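Local coordinates for protein glycosyl transferase (Staphylococcus aureus, PDB 5U02) that belongs to the glycosyl transferases and comprises a helical linker region followed by two C-terminal beta-rich domains of the E-set kind, assembled as three chains, at residues R170-R176 against I212-E218; K145-H149 against T243-I247; I132-K136 against E159-G163; Y299-M305 against G317-Q321. All coordinates share one frame; numbering follows the deposited sequence.

Interaction 1: residues R170-R176 against I212-E218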
loop_
_atom_site.group_PDB
_atom_site.type_symbol
_atom_site.label_atom_id
_atom_site.label_comp_id
_atom_site.label_asym_id
_atom_site.label_seq_id
_atom_site.Cartn_x
_atom_site.Cartn_y
_atom_site.Cartn_z
ATOM N N ARG A 170 4.948 -2.193 -7.843
ATOM C CA ARG A 170 3.594 -1.882 -8.271
ATOM C C ARG A 170 3.398 -2.465 -9.659
ATOM O O ARG A 170 4.360 -2.653 -10.406
ATOM C CB ARG A 170 3.317 -0.369 -8.313
ATOM C CG ARG A 170 3.548 0.361 -7.010
ATOM C CD ARG A 170 2.926 1.755 -7.039
ATOM N NE ARG A 170 3.627 2.684 -7.922
ATOM C CZ ARG A 170 3.194 3.914 -8.192
ATOM N NH1 ARG A 170 2.062 4.351 -7.649
ATOM N NH2 ARG A 170 3.887 4.710 -9.001
ATOM N N LEU A 171 2.148 -2.753 -10.000
ATOM C CA LEU A 171 1.810 -3.177 -11.350
ATOM C C LEU A 171 1.465 -1.947 -12.178
ATOM O O LEU A 171 0.649 -1.120 -11.761
ATOM C CB LEU A 171 0.643 -4.163 -11.340
ATOM C CG LEU A 171 0.424 -4.888 -12.665
ATOM C CD1 LEU A 171 1.701 -5.586 -13.072
ATOM C CD2 LEU A 171 -0.697 -5.896 -12.543
ATOM N N LYS A 172 2.086 -1.823 -13.343
ATOM C CA LYS A 172 1.936 -0.642 -14.178
ATOM C C LYS A 172 1.255 -1.008 -15.487
ATOM O O LYS A 172 1.709 -1.911 -16.198
ATOM C CB LYS A 172 3.291 0.006 -14.456
ATOM C CG LYS A 172 3.224 1.258 -15.301
ATOM C CD LYS A 172 4.619 1.822 -15.505
ATOM C CE LYS A 172 4.604 3.079 -16.336
ATOM N NZ LYS A 172 5.991 3.542 -16.559
ATOM N N LEU A 173 0.169 -0.308 -15.794
ATOM C CA LEU A 173 -0.439 -0.332 -17.117
ATOM C C LEU A 173 -0.008 0.938 -17.838
ATOM O O LEU A 173 -0.214 2.042 -17.328
ATOM C CB LEU A 173 -1.965 -0.419 -17.030
ATOM C CG LEU A 173 -2.556 -1.596 -16.246
ATOM C CD1 LEU A 173 -4.081 -1.610 -16.323
ATOM C CD2 LEU A 173 -1.978 -2.922 -16.730
ATOM N N HIS A 174 0.614 0.783 -19.001
ATOM C CA HIS A 174 1.148 1.906 -19.762
ATOM C C HIS A 174 0.532 1.853 -21.150
ATOM O O HIS A 174 0.657 0.839 -21.842
ATOM C CB HIS A 174 2.677 1.837 -19.830
ATOM C CG HIS A 174 3.354 3.176 -19.900
ATOM N ND1 HIS A 174 4.726 3.308 -20.002
ATOM C CD2 HIS A 174 2.854 4.437 -19.884
ATOM C CE1 HIS A 174 5.038 4.591 -20.043
ATOM N NE2 HIS A 174 3.921 5.298 -19.975
ATOM N N SER A 175 -0.156 2.922 -21.546
ATOM C CA SER A 175 -0.729 2.952 -22.885
ATOM C C SER A 175 0.391 2.900 -23.912
ATOM O O SER A 175 1.519 3.327 -23.650
ATOM C CB SER A 175 -1.596 4.201 -23.088
ATOM O OG SER A 175 -0.842 5.401 -23.021
ATOM N N ARG A 176 0.080 2.343 -25.088
ATOM C CA ARG A 176 1.115 2.147 -26.100
ATOM C C ARG A 176 1.771 3.466 -26.488
ATOM O O ARG A 176 2.981 3.516 -26.739
ATOM C CB ARG A 176 0.531 1.447 -27.332
ATOM C CG ARG A 176 1.472 1.378 -28.544
ATOM C CD ARG A 176 2.684 0.505 -28.254
ATOM N NE ARG A 176 2.318 -0.739 -27.593
ATOM C CZ ARG A 176 2.048 -1.874 -28.237
ATOM N NH1 ARG A 176 2.081 -1.916 -29.564
ATOM N NH2 ARG A 176 1.723 -2.971 -27.560
ATOM N N ILE A 212 -4.729 0.189 -26.255
ATOM C CA ILE A 212 -3.653 -0.745 -25.939
ATOM C C ILE A 212 -3.022 -0.344 -24.612
ATOM O O ILE A 212 -2.531 0.781 -24.460
ATOM C CB ILE A 212 -2.597 -0.781 -27.056
ATOM C CG1 ILE A 212 -3.237 -1.197 -28.382
ATOM C CG2 ILE A 212 -1.479 -1.736 -26.683
ATOM C CD1 ILE A 212 -2.303 -1.047 -29.585
ATOM N N TRP A 213 -3.019 -1.276 -23.658
ATOM C CA TRP A 213 -2.408 -1.085 -22.348
ATOM C C TRP A 213 -1.364 -2.178 -22.158
ATOM O O TRP A 213 -1.706 -3.362 -22.086
ATOM C CB TRP A 213 -3.457 -1.126 -21.235
ATOM C CG TRP A 213 -4.494 -0.040 -21.334
ATOM C CD1 TRP A 213 -5.676 -0.095 -22.017
ATOM C CD2 TRP A 213 -4.438 1.264 -20.733
ATOM N NE1 TRP A 213 -6.357 1.091 -21.877
ATOM C CE2 TRP A 213 -5.619 1.940 -21.093
ATOM C CE3 TRP A 213 -3.504 1.921 -19.925
ATOM C CZ2 TRP A 213 -5.893 3.239 -20.673
ATOM C CZ3 TRP A 213 -3.779 3.217 -19.512
ATOM C CH2 TRP A 213 -4.962 3.860 -19.886
ATOM N N ASP A 214 -0.096 -1.785 -22.091
ATOM C CA ASP A 214 0.984 -2.738 -21.905
ATOM C C ASP A 214 1.275 -2.899 -20.418
ATOM O O ASP A 214 1.159 -1.944 -19.644
ATOM C CB ASP A 214 2.238 -2.299 -22.667
ATOM C CG ASP A 214 1.968 -2.044 -24.155
ATOM O OD1 ASP A 214 1.592 -3.010 -24.845
ATOM O OD2 ASP A 214 2.216 -0.919 -24.640
ATOM N N VAL A 215 1.627 -4.117 -20.016
ATOM C CA VAL A 215 1.803 -4.457 -18.604
ATOM C C VAL A 215 3.283 -4.373 -18.250
ATOM O O VAL A 215 4.121 -5.015 -18.895
ATOM C CB VAL A 215 1.239 -5.851 -18.288
ATOM C CG1 VAL A 215 1.292 -6.127 -16.791
ATOM C CG2 VAL A 215 -0.197 -5.974 -18.799
ATOM N N PHE A 216 3.602 -3.577 -17.232
ATOM C CA PHE A 216 4.936 -3.486 -16.660
ATOM C C PHE A 216 4.874 -3.798 -15.168
ATOM O O PHE A 216 3.834 -3.650 -14.521
ATOM C CB PHE A 216 5.547 -2.085 -16.838
ATOM C CG PHE A 216 5.837 -1.703 -18.264
ATOM C CD1 PHE A 216 4.812 -1.347 -19.121
ATOM C CD2 PHE A 216 7.142 -1.655 -18.733
ATOM C CE1 PHE A 216 5.080 -0.976 -20.427
ATOM C CE2 PHE A 216 7.414 -1.281 -20.041
ATOM C CZ PHE A 216 6.385 -0.942 -20.886
ATOM N N LEU A 217 6.010 -4.223 -14.623
ATOM C CA LEU A 217 6.218 -4.267 -13.182
ATOM C C LEU A 217 7.219 -3.182 -12.814
ATOM O O LEU A 217 8.353 -3.188 -13.304
ATOM C CB LEU A 217 6.730 -5.630 -12.721
ATOM C CG LEU A 217 6.957 -5.696 -11.206
ATOM C CD1 LEU A 217 5.625 -5.774 -10.473
ATOM C CD2 LEU A 217 7.852 -6.861 -10.811
ATOM N N GLU A 218 6.796 -2.251 -11.964
ATOM C CA GLU A 218 7.679 -1.209 -11.462
ATOM C C GLU A 218 8.293 -1.670 -10.148
ATOM O O GLU A 218 7.581 -2.154 -9.264
ATOM C CB GLU A 218 6.919 0.103 -11.261
ATOM C CG GLU A 218 7.771 1.230 -10.708
ATOM C CD GLU A 218 6.948 2.305 -10.023
ATOM O OE1 GLU A 218 6.513 3.255 -10.708
ATOM O OE2 GLU A 218 6.730 2.196 -8.798
HETATM O O HOH W 1 7.414 3.011 -13.579
HETATM O O HOH W 2 3.623 1.304 -23.214
#

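Interaction 2: residues K145-H149 against T243-I247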
loop_
_atom_site.group_PDB
_atom_site.type_symbol
_atom_site.label_atom_id
_atom_site.label_comp_id
_atom_site.label_asym_id
_atom_site.label_seq_id
_atom_site.Cartn_x
_atom_site.Cartn_y
_atom_site.Cartn_z
ATOM N N LYS A 145 -5.262 -14.995 -14.046
ATOM C CA LYS A 145 -6.678 -15.328 -14.142
ATOM C C LYS A 145 -7.500 -14.045 -14.204
ATOM O O LYS A 145 -7.092 -13.005 -13.678
ATOM C CB LYS A 145 -7.150 -16.168 -12.947
ATOM C CG LYS A 145 -6.234 -17.323 -12.571
ATOM C CD LYS A 145 -6.257 -18.436 -13.605
ATOM C CE LYS A 145 -5.661 -19.712 -13.029
ATOM N NZ LYS A 145 -5.480 -20.776 -14.058
ATOM N N PHE A 146 -8.672 -14.122 -14.833
ATOM C CA PHE A 146 -9.514 -12.940 -14.929
ATOM C C PHE A 146 -10.946 -13.347 -15.238
ATOM O O PHE A 146 -11.217 -14.464 -15.689
ATOM C CB PHE A 146 -8.987 -11.951 -15.980
ATOM C CG PHE A 146 -9.210 -12.380 -17.407
ATOM C CD1 PHE A 146 -8.552 -13.481 -17.932
ATOM C CD2 PHE A 146 -10.045 -11.652 -18.237
ATOM C CE1 PHE A 146 -8.746 -13.864 -19.255
ATOM C CE2 PHE A 146 -10.241 -12.031 -19.556
ATOM C CZ PHE A 146 -9.591 -13.139 -20.062
ATOM N N ASP A 147 -11.857 -12.422 -14.951
ATOM C CA ASP A 147 -13.269 -12.543 -15.284
ATOM C C ASP A 147 -13.814 -11.128 -15.452
ATOM O O ASP A 147 -13.049 -10.162 -15.520
ATOM C CB ASP A 147 -14.010 -13.362 -14.216
ATOM C CG ASP A 147 -13.753 -12.858 -12.804
ATOM O OD1 ASP A 147 -13.813 -11.628 -12.579
ATOM O OD2 ASP A 147 -13.484 -13.695 -11.912
ATOM N N ASN A 148 -15.141 -10.998 -15.508
ATOM C CA ASN A 148 -15.761 -9.684 -15.672
ATOM C C ASN A 148 -15.681 -8.825 -14.413
ATOM O O ASN A 148 -16.195 -7.699 -14.411
ATOM C CB ASN A 148 -17.226 -9.835 -16.085
ATOM C CG ASN A 148 -18.074 -10.463 -15.003
ATOM O OD1 ASN A 148 -17.783 -11.558 -14.529
ATOM N ND2 ASN A 148 -19.122 -9.754 -14.584
ATOM N N HIS A 149 -15.048 -9.317 -13.353
ATOM C CA HIS A 149 -14.991 -8.630 -12.070
ATOM C C HIS A 149 -13.584 -8.211 -11.669
ATOM O O HIS A 149 -13.404 -7.107 -11.143
ATOM C CB HIS A 149 -15.631 -9.519 -10.991
ATOM C CG HIS A 149 -15.369 -9.076 -9.584
ATOM N ND1 HIS A 149 -14.556 -9.774 -8.712
ATOM C CD2 HIS A 149 -15.793 -7.978 -8.910
ATOM C CE1 HIS A 149 -14.517 -9.137 -7.555
ATOM N NE2 HIS A 149 -15.253 -8.043 -7.650
ATOM N N THR A 243 -9.771 -14.817 -25.533
ATOM C CA THR A 243 -10.710 -14.865 -24.418
ATOM C C THR A 243 -10.768 -13.504 -23.726
ATOM O O THR A 243 -9.730 -12.905 -23.425
ATOM C CB THR A 243 -10.296 -15.955 -23.423
ATOM O OG1 THR A 243 -10.431 -17.240 -24.038
ATOM C CG2 THR A 243 -11.165 -15.912 -22.172
ATOM N N SER A 244 -11.983 -13.015 -23.476
ATOM C CA SER A 244 -12.208 -11.634 -23.072
ATOM C C SER A 244 -13.090 -11.560 -21.834
ATOM O O SER A 244 -13.675 -12.549 -21.387
ATOM C CB SER A 244 -12.869 -10.822 -24.198
ATOM O OG SER A 244 -12.049 -10.774 -25.343
ATOM N N ALA A 245 -13.188 -10.346 -21.303
ATOM C CA ALA A 245 -14.073 -10.005 -20.201
ATOM C C ALA A 245 -15.013 -8.893 -20.647
ATOM O O ALA A 245 -14.589 -7.937 -21.307
ATOM C CB ALA A 245 -13.275 -9.553 -18.976
ATOM N N LEU A 246 -16.287 -9.019 -20.285
ATOM C CA LEU A 246 -17.291 -8.030 -20.654
ATOM C C LEU A 246 -17.282 -6.880 -19.653
ATOM O O LEU A 246 -17.322 -7.102 -18.438
ATOM C CB LEU A 246 -18.678 -8.667 -20.716
ATOM C CG LEU A 246 -19.836 -7.777 -21.169
ATOM C CD1 LEU A 246 -19.690 -7.398 -22.633
ATOM C CD2 LEU A 246 -21.164 -8.475 -20.917
ATOM N N ILE A 247 -17.242 -5.656 -20.170
ATOM C CA ILE A 247 -17.230 -4.443 -19.361
ATOM C C ILE A 247 -18.393 -3.565 -19.802
ATOM O O ILE A 247 -18.675 -3.458 -21.000
ATOM C CB ILE A 247 -15.881 -3.701 -19.497
ATOM C CG1 ILE A 247 -14.784 -4.471 -18.751
ATOM C CG2 ILE A 247 -15.983 -2.259 -19.007
ATOM C CD1 ILE A 247 -13.396 -3.899 -18.924
HETATM O O HOH W 3 -17.259 -6.024 -16.159
#

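Interaction 3: residues I132-K136 against E159-G163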
loop_
_atom_site.group_PDB
_atom_site.type_symbol
_atom_site.label_atom_id
_atom_site.label_comp_id
_atom_site.label_asym_id
_atom_site.label_seq_id
_atom_site.Cartn_x
_atom_site.Cartn_y
_atom_site.Cartn_z
ATOM N N ILE A 132 28.254 -1.743 -5.623
ATOM C CA ILE A 132 27.841 -2.736 -6.610
ATOM C C ILE A 132 26.491 -2.328 -7.188
ATOM O O ILE A 132 25.504 -2.212 -6.454
ATOM C CB ILE A 132 27.775 -4.137 -5.985
ATOM C CG1 ILE A 132 29.080 -4.441 -5.243
ATOM C CG2 ILE A 132 27.491 -5.186 -7.048
ATOM C CD1 ILE A 132 29.144 -5.828 -4.641
ATOM N N ASP A 133 26.447 -2.118 -8.504
ATOM C CA ASP A 133 25.218 -1.713 -9.177
ATOM C C ASP A 133 24.137 -2.784 -9.026
ATOM O O ASP A 133 24.418 -3.963 -8.798
ATOM C CB ASP A 133 25.482 -1.448 -10.663
ATOM C CG ASP A 133 26.033 -0.055 -10.925
ATOM O OD1 ASP A 133 26.104 0.752 -9.977
ATOM O OD2 ASP A 133 26.394 0.234 -12.087
ATOM N N ILE A 134 22.882 -2.358 -9.159
ATOM C CA ILE A 134 21.734 -3.254 -9.071
ATOM C C ILE A 134 21.157 -3.416 -10.470
ATOM O O ILE A 134 20.631 -2.459 -11.054
ATOM C CB ILE A 134 20.673 -2.739 -8.092
ATOM C CG1 ILE A 134 21.312 -2.385 -6.753
ATOM C CG2 ILE A 134 19.585 -3.787 -7.906
ATOM C CD1 ILE A 134 20.307 -2.284 -5.616
ATOM N N ALA A 135 21.247 -4.633 -11.007
ATOM C CA ALA A 135 20.733 -4.949 -12.329
ATOM C C ALA A 135 19.217 -5.124 -12.289
ATOM O O ALA A 135 18.607 -5.254 -11.226
ATOM C CB ALA A 135 21.411 -6.205 -12.878
ATOM N N LYS A 136 18.609 -5.119 -13.470
ATOM C CA LYS A 136 17.168 -5.244 -13.564
ATOM C C LYS A 136 16.726 -6.639 -13.132
ATOM O O LYS A 136 17.369 -7.637 -13.479
ATOM C CB LYS A 136 16.706 -4.962 -14.991
ATOM C CG LYS A 136 15.490 -4.064 -15.086
ATOM C CD LYS A 136 15.374 -3.434 -16.459
ATOM C CE LYS A 136 14.381 -4.183 -17.331
ATOM N NZ LYS A 136 14.048 -3.417 -18.565
ATOM N N GLU A 159 15.185 -13.742 -10.282
ATOM C CA GLU A 159 16.526 -13.299 -9.930
ATOM C C GLU A 159 16.513 -11.808 -9.646
ATOM O O GLU A 159 15.961 -11.024 -10.424
ATOM C CB GLU A 159 17.533 -13.624 -11.036
ATOM C CG GLU A 159 18.002 -15.068 -11.008
ATOM C CD GLU A 159 19.106 -15.347 -12.008
ATOM O OE1 GLU A 159 19.740 -14.380 -12.482
ATOM O OE2 GLU A 159 19.345 -16.535 -12.314
ATOM N N PHE A 160 17.119 -11.432 -8.524
ATOM C CA PHE A 160 17.195 -10.047 -8.085
ATOM C C PHE A 160 18.282 -9.971 -7.027
ATOM O O PHE A 160 18.292 -10.776 -6.089
ATOM C CB PHE A 160 15.851 -9.566 -7.523
ATOM C CG PHE A 160 15.685 -8.073 -7.537
ATOM C CD1 PHE A 160 16.523 -7.273 -8.298
ATOM C CD2 PHE A 160 14.702 -7.467 -6.770
ATOM C CE1 PHE A 160 16.376 -5.898 -8.305
ATOM C CE2 PHE A 160 14.548 -6.093 -6.773
ATOM C CZ PHE A 160 15.388 -5.306 -7.542
ATOM N N MET A 161 19.200 -9.023 -7.181
ATOM C CA MET A 161 20.355 -8.951 -6.299
ATOM C C MET A 161 20.038 -8.340 -4.947
ATOM O O MET A 161 20.968 -7.958 -4.227
ATOM C CB MET A 161 21.486 -8.173 -6.973
ATOM C CG MET A 161 22.320 -9.039 -7.890
ATOM S SD MET A 161 23.594 -8.102 -8.737
ATOM C CE MET A 161 22.655 -6.664 -9.183
ATOM N N ILE A 162 18.765 -8.239 -4.571
ATOM C CA ILE A 162 18.399 -7.659 -3.285
ATOM C C ILE A 162 17.187 -8.396 -2.738
ATOM O O ILE A 162 16.219 -8.651 -3.467
ATOM C CB ILE A 162 18.141 -6.141 -3.385
ATOM C CG1 ILE A 162 17.606 -5.601 -2.051
ATOM C CG2 ILE A 162 17.215 -5.834 -4.532
ATOM C CD1 ILE A 162 17.543 -4.087 -1.945
ATOM N N GLY A 163 17.252 -8.744 -1.454
ATOM C CA GLY A 163 16.237 -9.563 -0.834
ATOM C C GLY A 163 14.931 -8.832 -0.598
ATOM O O GLY A 163 14.827 -7.605 -0.656
HETATM O O HOH W 4 19.527 -7.996 -10.040
#

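Interaction 4: residues Y299-M305 against G317-Q321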
loop_
_atom_site.group_PDB
_atom_site.type_symbol
_atom_site.label_atom_id
_atom_site.label_comp_id
_atom_site.label_asym_id
_atom_site.label_seq_id
_atom_site.Cartn_x
_atom_site.Cartn_y
_atom_site.Cartn_z
ATOM N N TYR A 299 -15.888 -15.525 -23.399
ATOM C CA TYR A 299 -16.042 -14.514 -22.362
ATOM C C TYR A 299 -16.104 -15.207 -21.010
ATOM O O TYR A 299 -16.908 -16.128 -20.816
ATOM C CB TYR A 299 -17.301 -13.670 -22.585
ATOM C CG TYR A 299 -17.121 -12.569 -23.600
ATOM C CD1 TYR A 299 -17.279 -12.816 -24.965
ATOM C CD2 TYR A 299 -16.792 -11.281 -23.198
ATOM C CE1 TYR A 299 -17.110 -11.810 -25.895
ATOM C CE2 TYR A 299 -16.622 -10.269 -24.122
ATOM C CZ TYR A 299 -16.782 -10.538 -25.467
ATOM O OH TYR A 299 -16.612 -9.530 -26.388
ATOM N N VAL A 300 -15.256 -14.774 -20.083
ATOM C CA VAL A 300 -15.173 -15.376 -18.760
ATOM C C VAL A 300 -15.923 -14.489 -17.777
ATOM O O VAL A 300 -15.698 -13.271 -17.727
ATOM C CB VAL A 300 -13.712 -15.579 -18.322
ATOM C CG1 VAL A 300 -13.146 -16.843 -18.949
ATOM C CG2 VAL A 300 -12.864 -14.368 -18.691
ATOM N N PHE A 301 -16.819 -15.098 -17.005
ATOM C CA PHE A 301 -17.582 -14.409 -15.980
ATOM C C PHE A 301 -17.269 -15.024 -14.625
ATOM O O PHE A 301 -16.917 -16.207 -14.529
ATOM C CB PHE A 301 -19.094 -14.481 -16.258
ATOM C CG PHE A 301 -19.526 -13.708 -17.476
ATOM C CD1 PHE A 301 -19.414 -14.260 -18.742
ATOM C CD2 PHE A 301 -20.037 -12.425 -17.350
ATOM C CE1 PHE A 301 -19.805 -13.546 -19.863
ATOM C CE2 PHE A 301 -20.430 -11.705 -18.464
ATOM C CZ PHE A 301 -20.317 -12.268 -19.726
ATOM N N GLU A 302 -17.394 -14.213 -13.578
ATOM C CA GLU A 302 -17.190 -14.711 -12.226
ATOM C C GLU A 302 -18.294 -15.695 -11.859
ATOM O O GLU A 302 -19.481 -15.420 -12.056
ATOM C CB GLU A 302 -17.155 -13.552 -11.232
ATOM C CG GLU A 302 -18.247 -12.514 -11.445
ATOM C CD GLU A 302 -18.433 -11.587 -10.248
ATOM O OE1 GLU A 302 -19.240 -10.640 -10.356
ATOM O OE2 GLU A 302 -17.788 -11.807 -9.200
ATOM N N GLU A 303 -17.904 -16.847 -11.331
ATOM C CA GLU A 303 -18.886 -17.841 -10.937
ATOM C C GLU A 303 -19.489 -17.483 -9.586
ATOM O O GLU A 303 -18.869 -16.807 -8.761
ATOM C CB GLU A 303 -18.251 -19.233 -10.894
ATOM C CG GLU A 303 -17.772 -19.724 -12.261
ATOM C CD GLU A 303 -17.381 -21.188 -12.248
ATOM O OE1 GLU A 303 -16.612 -21.596 -11.356
ATOM O OE2 GLU A 303 -17.861 -21.941 -13.119
ATOM N N GLY A 304 -20.719 -17.936 -9.369
ATOM C CA GLY A 304 -21.405 -17.675 -8.121
ATOM C C GLY A 304 -22.796 -17.121 -8.328
ATOM O O GLY A 304 -23.412 -17.348 -9.374
ATOM N N MET A 305 -23.289 -16.372 -7.346
ATOM C CA MET A 305 -24.654 -15.868 -7.399
ATOM C C MET A 305 -24.839 -14.910 -8.568
ATOM O O MET A 305 -23.936 -14.147 -8.925
ATOM C CB MET A 305 -25.006 -15.168 -6.090
ATOM C CG MET A 305 -24.946 -16.086 -4.887
ATOM S SD MET A 305 -25.060 -15.183 -3.336
ATOM C CE MET A 305 -24.620 -16.478 -2.179
ATOM N N GLY A 317 -30.092 -16.859 -9.507
ATOM C CA GLY A 317 -29.523 -18.005 -10.184
ATOM C C GLY A 317 -28.095 -18.231 -9.739
ATOM O O GLY A 317 -27.545 -17.479 -8.933
ATOM N N MET A 318 -27.498 -19.292 -10.275
ATOM C CA MET A 318 -26.099 -19.622 -10.029
ATOM C C MET A 318 -25.373 -19.685 -11.363
ATOM O O MET A 318 -25.781 -20.430 -12.261
ATOM C CB MET A 318 -25.967 -20.945 -9.275
ATOM C CG MET A 318 -25.842 -20.774 -7.767
ATOM S SD MET A 318 -24.175 -20.271 -7.290
ATOM C CE MET A 318 -23.225 -21.592 -8.037
ATOM N N LEU A 319 -24.305 -18.900 -11.490
ATOM C CA LEU A 319 -23.545 -18.818 -12.728
ATOM C C LEU A 319 -22.361 -19.769 -12.662
ATOM O O LEU A 319 -21.644 -19.808 -11.659
ATOM C CB LEU A 319 -23.061 -17.386 -12.978
ATOM C CG LEU A 319 -22.414 -17.058 -14.331
ATOM C CD1 LEU A 319 -22.622 -15.593 -14.690
ATOM C CD2 LEU A 319 -20.923 -17.386 -14.355
ATOM N N SER A 320 -22.156 -20.526 -13.737
ATOM C CA SER A 320 -21.001 -21.400 -13.851
ATOM C C SER A 320 -20.469 -21.331 -15.274
ATOM O O SER A 320 -21.242 -21.281 -16.235
ATOM C CB SER A 320 -21.346 -22.845 -13.475
ATOM O OG SER A 320 -22.350 -23.361 -14.328
ATOM N N GLN A 321 -19.145 -21.310 -15.395
ATOM C CA GLN A 321 -18.471 -21.249 -16.689
ATOM C C GLN A 321 -18.319 -22.677 -17.196
ATOM O O GLN A 321 -17.371 -23.377 -16.837
ATOM C CB GLN A 321 -17.127 -20.542 -16.554
ATOM C CG GLN A 321 -16.482 -20.194 -17.878
ATOM C CD GLN A 321 -16.710 -18.750 -18.266
ATOM O OE1 GLN A 321 -16.795 -17.870 -17.409
ATOM N NE2 GLN A 321 -16.829 -18.500 -19.563
#

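Interaction 1: residues R170-R176 against I212-E218
Asp214 OD1 is gripped from several directions: Arg176 NH2 donates to it at 2.7 Å, and Arg229 and the hydroxyl of Ser268 also bind it. This cluster closes one end of an antiparallel strand pair, 168-175 with 212-221, in the large sheet of the first E-set-like C-terminal domain. The neighbouring oxygen, Asp214 OD2, takes Arg176 NE at 3.0 Å, so the arginine holds the carboxylate side-on, each oxygen using its syn lone pair, with the two planes only 13° apart. Bends at chi2 and at chi3 (45°) fold the Arg176 chain back to bring this edge round, while Ile212 CG2 lies over one guanidinium face. Buried Asp214 is thus probably held as a carboxylate. Arg170, Lys172 and His174 form hydrogen-bonded pairs with Glu218, Phe216 and Asp214; Phe216 N to Lys172 O, at 2.7 Å, is nearly straight. On the face carrying Leu171, Leu173 and Val215, Leu171 CD1 packs on Val215 CG1 at 3.8 Å, and Leu173 CB reaches Trp213 CE3. On the other face the His174 ring turns its edge toward the Phe216 ring in an offset edge-to-face pair, planes at 72°. At the far end Arg170 and Glu218 run side by side, although Arg170 also pairs with Glu164 of the second subunit. There Arg170 NE meets Glu218 OE2 at 3.3 Å from above the carboxylate plane.

Interaction 2: residues K145-H149 against T243-I247
Phe146 makes the apolar part of this contact, directing the rim of its ring at the backbone of residues 243-245. CZ comes to 3.4 Å from Thr243 O, which lies near the ring plane, and CE2 faces Ser244 C and Ala245 N along the same edge. The ring reaches the other segment because CG sits between the backbone N and the carbonyl carbon (chi1 74°). Thr243 CG2 packs against CZ at 3.8 Å, and Ala245 CB against CD2 at 3.9 Å. The Ala245 methyl also lies 3.5 Å from Asp147 O, so the one methyl touches both the ring and the turn backbone.

Polar links are indirect. No hydrogen bond joins the segments, but water 3 donates to both Asn148 O and Leu246 O, bridging two carbonyls that could not bond each other; both distances are short, so its exact position is somewhat doubtful. The Asn148 amide serves other partners: OD1 probably accepts from Glu302 N, while ND2 binds the hydroxyls of Tyr353 and Thr348.

Within 145-149 the turn is fixed by Asp147 OD1, which accepts from His149 N at 2.7 Å on its anti side. This is an Asx turn, here in the tight connection of the beta hairpin 138-146 and 150-159, packed against the start of strand 245-249 in the same E-set-like domain.

Interaction 3: residues I132-K136 against E159-G163
Residues 132-136 and 159-163 face each other without strand pairing or a direct hydrogen bond, their closest alpha carbons, those of Ile134 and Met161, 6.5 Å apart. Met161 carries most of the contact with its terminal methyl. Its chain runs out straight through chi2 and bends at chi3 (-43°), which delivers CE to the backbone of the opposite loop, 3.1 Å from Ala135 N and 3.2 Å from Asp133 O, a tight approach that leaves the exact methyl position a little uncertain. The same methyl meets Ala135 CB at 3.9 Å. Beside it, Ile134 CG2 approaches Phe160 CE1 obliquely at 3.9 Å, while Ala135 O lies at the edge of the Phe160 ring. Both segments are loops at the junction between the small three-stranded sheet ending in strand 129-132 and the E-set-like domain that follows: 132-136 is the connection between them, and 159-163 follows strand 150-159. Arg104 of helix 93-105 bonds to the Phe160 backbone, and the hydroxyl of Tyr108, just beyond that helix, binds Met161 O. Ile162 CG2, from the same loop, covers one face of the Phe160 ring, 3.4 Å above its plane and over its centre; Tyr167 meets the ring edge-to-face. Water 4 lies in the ring plane at the edge, donating to Ala135 O and accepting from Met161 N, each at 3.1 Å.

Interaction 4: residues Y299-M305 against G317-Q321
Gln321 and the backbone of 299-301 make the close-fitting end of this contact. The side-chain amide bonds one backbone C=O and one N-H, as a neighbouring strand's peptide would: NE2 donates to Tyr299 O at 2.7 Å, and OE1 accepts from Phe301 N at 2.8 Å, in the carbonyl plane and on a lone pair. A bend at chi2 (99°) turns the amide so that both of its ends reach the backbone. Leu319 fills the next position, its CD2 3.4 Å from Glu302 O and 3.9 Å from Phe301 CB; Val327 of the adjoining strand backs both Leu319 and Phe301. Beyond it the hairpin 304-310 and 313-323 begins to pair, Gly304 with Leu319 as an antiparallel hydrogen-bonded pair in which Leu319 N donates to Gly304 O at 2.8 Å. Met318 SD rests against the Gly304 carbonyl.

The exposed side belongs to Glu303. Its chain extends along the outside of the hairpin, and OE2 takes Gln321 N at 2.7 Å through its anti lone pair, passing close to Ser320 CA. Where residues 299-303 leave the regular ladder, side-chain groups thus replace missing backbone partners: the amide fixes 299-301, and the carboxylate of Glu303, in the loop leading into strand 304-310, answers from the other side of the contact, its charge probably tempered by solvent.

Interactions 1 and 2 belong to the same large sheet of the first C-terminal domain, both buried, yet interaction 1 is a full strand ladder with charged ends, whereas interaction 2 relies on ring packing and a bridging water. Interaction 4, in the second domain, mixes backbone pairing with side-chain substitutes. It touches interaction 2 directly: besides the Asn148 amide, Ser244 O lies 3.0 Å from Val300 N, a probable hydrogen bond, so the two domains meet there through polar groups. Interaction 3, partly exposed and loop-borne, lies on the opposite side of the chain's centre, its own centre about 43 Å from that of interaction 4, and depends on methyl and ring contacts and a bridging water.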